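Local coordinates for protein pyruvate kinase 1 (Trypanosoma brucei brucei, PDB 4KCT) that catalyses transfer of phosphate from phosphoenolpyruvate to ADP, yielding pyruvate and ATP in glycolysis, and probably also decarboxylates oxaloacetate, at residues Q298-M303 / V328-E333. Sequence-based numbering, arbitrary orientation.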
ATOM      1  N   GLN A 298      -8.416   7.353  35.547  1.00 15.95           N
ATOM      2  CA  GLN A 298      -7.743   8.655  35.514  1.00 17.92           C
ATOM      3  C   GLN A 298      -7.789   9.388  34.189  1.00 19.53           C
ATOM      4  O   GLN A 298      -7.040  10.365  33.995  1.00 22.18           O
ATOM      5  CB  GLN A 298      -6.305   8.552  36.032  1.00 19.17           C
ATOM      6  CG  GLN A 298      -6.220   8.163  37.518  1.00 18.99           C
ATOM      7  CD  GLN A 298      -4.778   8.179  38.029  1.00 22.77           C
ATOM      8  OE1 GLN A 298      -3.855   7.875  37.288  1.00 17.50           O
ATOM      9  NE2 GLN A 298      -4.580   8.738  39.227  1.00 26.38           N
ATOM     10  N   MET A 299      -8.818   9.118  33.393  1.00 16.23           N
ATOM     11  CA  MET A 299      -8.904   9.767  32.103  1.00 17.63           C
ATOM     12  C   MET A 299      -9.118  11.269  32.231  1.00 17.66           C
ATOM     13  O   MET A 299      -8.556  12.026  31.473  1.00 16.54           O
ATOM     14  CB  MET A 299      -9.982   9.124  31.226  1.00 16.86           C
ATOM     15  CG  MET A 299      -9.768   7.613  31.085  1.00 19.86           C
ATOM     16  SD  MET A 299     -10.419   7.001  29.523  1.00 22.13           S
ATOM     17  CE  MET A 299      -9.193   7.566  28.351  1.00 18.20           C
ATOM     18  N   LEU A 300      -9.972  11.685  33.180  1.00 16.41           N
ATOM     19  CA  LEU A 300     -10.252  13.103  33.389  1.00 17.81           C
ATOM     20  C   LEU A 300     -10.152  13.422  34.889  1.00 18.77           C
ATOM     21  O   LEU A 300     -10.909  14.236  35.411  1.00 19.69           O
ATOM     22  CB  LEU A 300     -11.664  13.461  32.861  1.00 16.98           C
ATOM     23  CG  LEU A 300     -11.823  13.468  31.319  1.00 19.48           C
ATOM     24  CD1 LEU A 300     -13.301  13.641  30.950  1.00 18.75           C
ATOM     25  CD2 LEU A 300     -10.990  14.596  30.693  1.00 19.25           C
ATOM     26  N   GLU A 301      -9.130  12.863  35.520  1.00 18.57           N
ATOM     27  CA  GLU A 301      -9.015  12.807  36.971  0.50 19.73           C
ATOM     28  C   GLU A 301      -9.157  14.193  37.644  1.00 19.42           C
ATOM     29  O   GLU A 301      -9.820  14.338  38.668  1.00 23.32           O
ATOM     30  CB  GLU A 301      -7.666  12.176  37.340  0.50 19.04           C
ATOM     31  CG  GLU A 301      -7.477  11.909  38.821  0.50 21.38           C
ATOM     32  CD  GLU A 301      -8.485  10.923  39.369  0.50 21.73           C
ATOM     33  OE1 GLU A 301      -8.643  10.873  40.607  0.50 27.63           O
ATOM     34  OE2 GLU A 301      -9.085  10.169  38.579  0.50 19.48           O
ATOM     35  N   SER A 302      -8.476  15.186  37.105  1.00 17.74           N
ATOM     36  CA  SER A 302      -8.419  16.483  37.782  1.00 18.76           C
ATOM     37  C   SER A 302      -9.819  17.111  37.853  1.00 20.19           C
ATOM     38  O   SER A 302     -10.066  18.007  38.675  1.00 21.16           O
ATOM     39  CB  SER A 302      -7.475  17.420  37.056  1.00 20.06           C
ATOM     40  OG  SER A 302      -8.040  17.845  35.819  1.00 19.80           O
ATOM     41  N   MET A 303     -10.741  16.643  37.005  1.00 18.65           N
ATOM     42  CA  MET A 303     -12.141  17.133  37.089  1.00 21.01           C
ATOM     43  C   MET A 303     -12.920  16.564  38.279  1.00 20.75           C
ATOM     44  O   MET A 303     -14.071  16.936  38.500  1.00 21.52           O
ATOM     45  CB  MET A 303     -12.920  16.905  35.783  1.00 21.43           C
ATOM     46  CG  MET A 303     -12.437  17.759  34.617  1.00 24.80           C
ATOM     47  SD  MET A 303     -13.651  17.928  33.276  1.00 26.43           S
ATOM     48  CE  MET A 303     -14.883  18.961  34.053  1.00 23.16           C
ATOM     49  N   VAL A 328     -14.933   4.713  26.886  1.00 15.33           N
ATOM     50  CA  VAL A 328     -14.064   5.282  27.862  1.00 15.98           C
ATOM     51  C   VAL A 328     -14.818   5.370  29.186  1.00 17.30           C
ATOM     52  O   VAL A 328     -16.046   5.321  29.225  1.00 17.59           O
ATOM     53  CB  VAL A 328     -13.586   6.701  27.428  1.00 16.53           C
ATOM     54  CG1 VAL A 328     -12.542   6.565  26.311  1.00 18.86           C
ATOM     55  CG2 VAL A 328     -14.755   7.523  26.906  1.00 17.43           C
ATOM     56  N   MET A 329     -14.084   5.394  30.278  1.00 17.51           N
ATOM     57  CA  MET A 329     -14.712   5.176  31.561  1.00 16.30           C
ATOM     58  C   MET A 329     -14.326   6.265  32.542  1.00 15.97           C
ATOM     59  O   MET A 329     -13.242   6.879  32.423  1.00 16.18           O
ATOM     60  CB  MET A 329     -14.327   3.822  32.120  1.00 15.47           C
ATOM     61  CG  MET A 329     -15.020   3.503  33.435  1.00 16.90           C
ATOM     62  SD  MET A 329     -14.776   1.771  33.837  1.00 22.66           S
ATOM     63  CE  MET A 329     -13.684   1.933  35.266  1.00 24.13           C
ATOM     64  N   LEU A 330     -15.257   6.573  33.437  1.00 15.08           N
ATOM     65  CA  LEU A 330     -15.017   7.501  34.540  1.00 14.89           C
ATOM     66  C   LEU A 330     -15.202   6.766  35.876  1.00 16.70           C
ATOM     67  O   LEU A 330     -16.096   5.899  36.020  1.00 15.88           O
ATOM     68  CB  LEU A 330     -15.984   8.712  34.424  1.00 14.71           C
ATOM     69  CG  LEU A 330     -15.821   9.531  33.131  1.00 15.89           C
ATOM     70  CD1 LEU A 330     -17.039  10.434  32.924  1.00 17.42           C
ATOM     71  CD2 LEU A 330     -14.537  10.368  33.163  1.00 15.79           C
ATOM     72  N   SER A 331     -14.328   7.073  36.831  1.00 15.88           N
ATOM     73  CA  SER A 331     -14.382   6.426  38.138  1.00 18.19           C
ATOM     74  C   SER A 331     -14.709   7.440  39.213  1.00 17.82           C
ATOM     75  O   SER A 331     -15.862   7.911  39.282  1.00 19.84           O
ATOM     76  CB  SER A 331     -13.078   5.678  38.418  1.00 20.57           C
ATOM     77  OG  SER A 331     -12.957   4.628  37.463  1.00 21.67           O
ATOM     78  N   GLY A 332     -13.694   7.896  39.945  1.00 17.33           N
ATOM     79  CA  GLY A 332     -13.927   8.906  41.005  1.00 18.37           C
ATOM     80  C   GLY A 332     -14.502  10.219  40.452  1.00 19.03           C
ATOM     81  O   GLY A 332     -15.271  10.915  41.141  1.00 19.30           O
ATOM     82  N   GLU A 333     -14.176  10.545  39.195  1.00 18.67           N
ATOM     83  CA  GLU A 333     -14.749  11.762  38.547  1.00 18.53           C
ATOM     84  C   GLU A 333     -16.280  11.847  38.684  1.00 19.33           C
ATOM     85  O   GLU A 333     -16.850  12.951  38.787  1.00 19.55           O
ATOM     86  CB  GLU A 333     -14.359  11.828  37.054  1.00 18.57           C
ATOM     87  CG  GLU A 333     -12.846  11.796  36.775  1.00 19.67           C
ATOM     88  CD  GLU A 333     -12.343  10.402  36.357  1.00 21.10           C
ATOM     89  OE1 GLU A 333     -12.704   9.405  37.012  1.00 20.93           O
ATOM     90  OE2 GLU A 333     -11.518  10.313  35.426  1.00 20.24           O
TER
HETATM   91  O   HOH W   1     -10.423   7.835  37.429  1.00 23.75           O
HETATM   92  O   HOH W   2     -11.358   7.934  34.198  1.00 17.74           O
HETATM   93  O   HOH W   3     -16.394  15.670  39.076  1.00 18.01           O
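The carboxylate of Glu-333 packs against the backbone of Gln-298 to Glu-301, and so joins the loop after the seventh strand of the pyruvate kinase TIM barrel to the short helix 332-335 that follows the eighth. Its chain, bent at chi2 (100°), carries CG past the carbonyl of Leu-300. Leu-300 N lies 3.1 Å from Glu-333 OE2 and donates to its anti lone pair. OE1 turns back to its own segment, accepting from Ser-331 N, which meets it from above the carboxylate plane. Buried as it is, the group is thus gripped at both oxygens. One water accepts from Met-299 N within reach of Glu-333 OE2 and Met-329 O; another accepts from Gln-298 N near Glu-333 OE1 and Glu-301 OE2. Glu-301 OE2 lies 4.0 Å from Glu-333 OE2, which may favour protonation of one acid, though two amide donors would offset this for Glu-333. Strand 327-330 also presents Met-329, whose side chain leads away from the loop to touch the bound pyruvate. Leu-300 crosses Leu-330 obliquely, its CD1 4.1 Å from Leu-330 CD2, and Met-299, crossing Val-328 at about a right angle, sets its SD 3.8 Å from Val-328 CB.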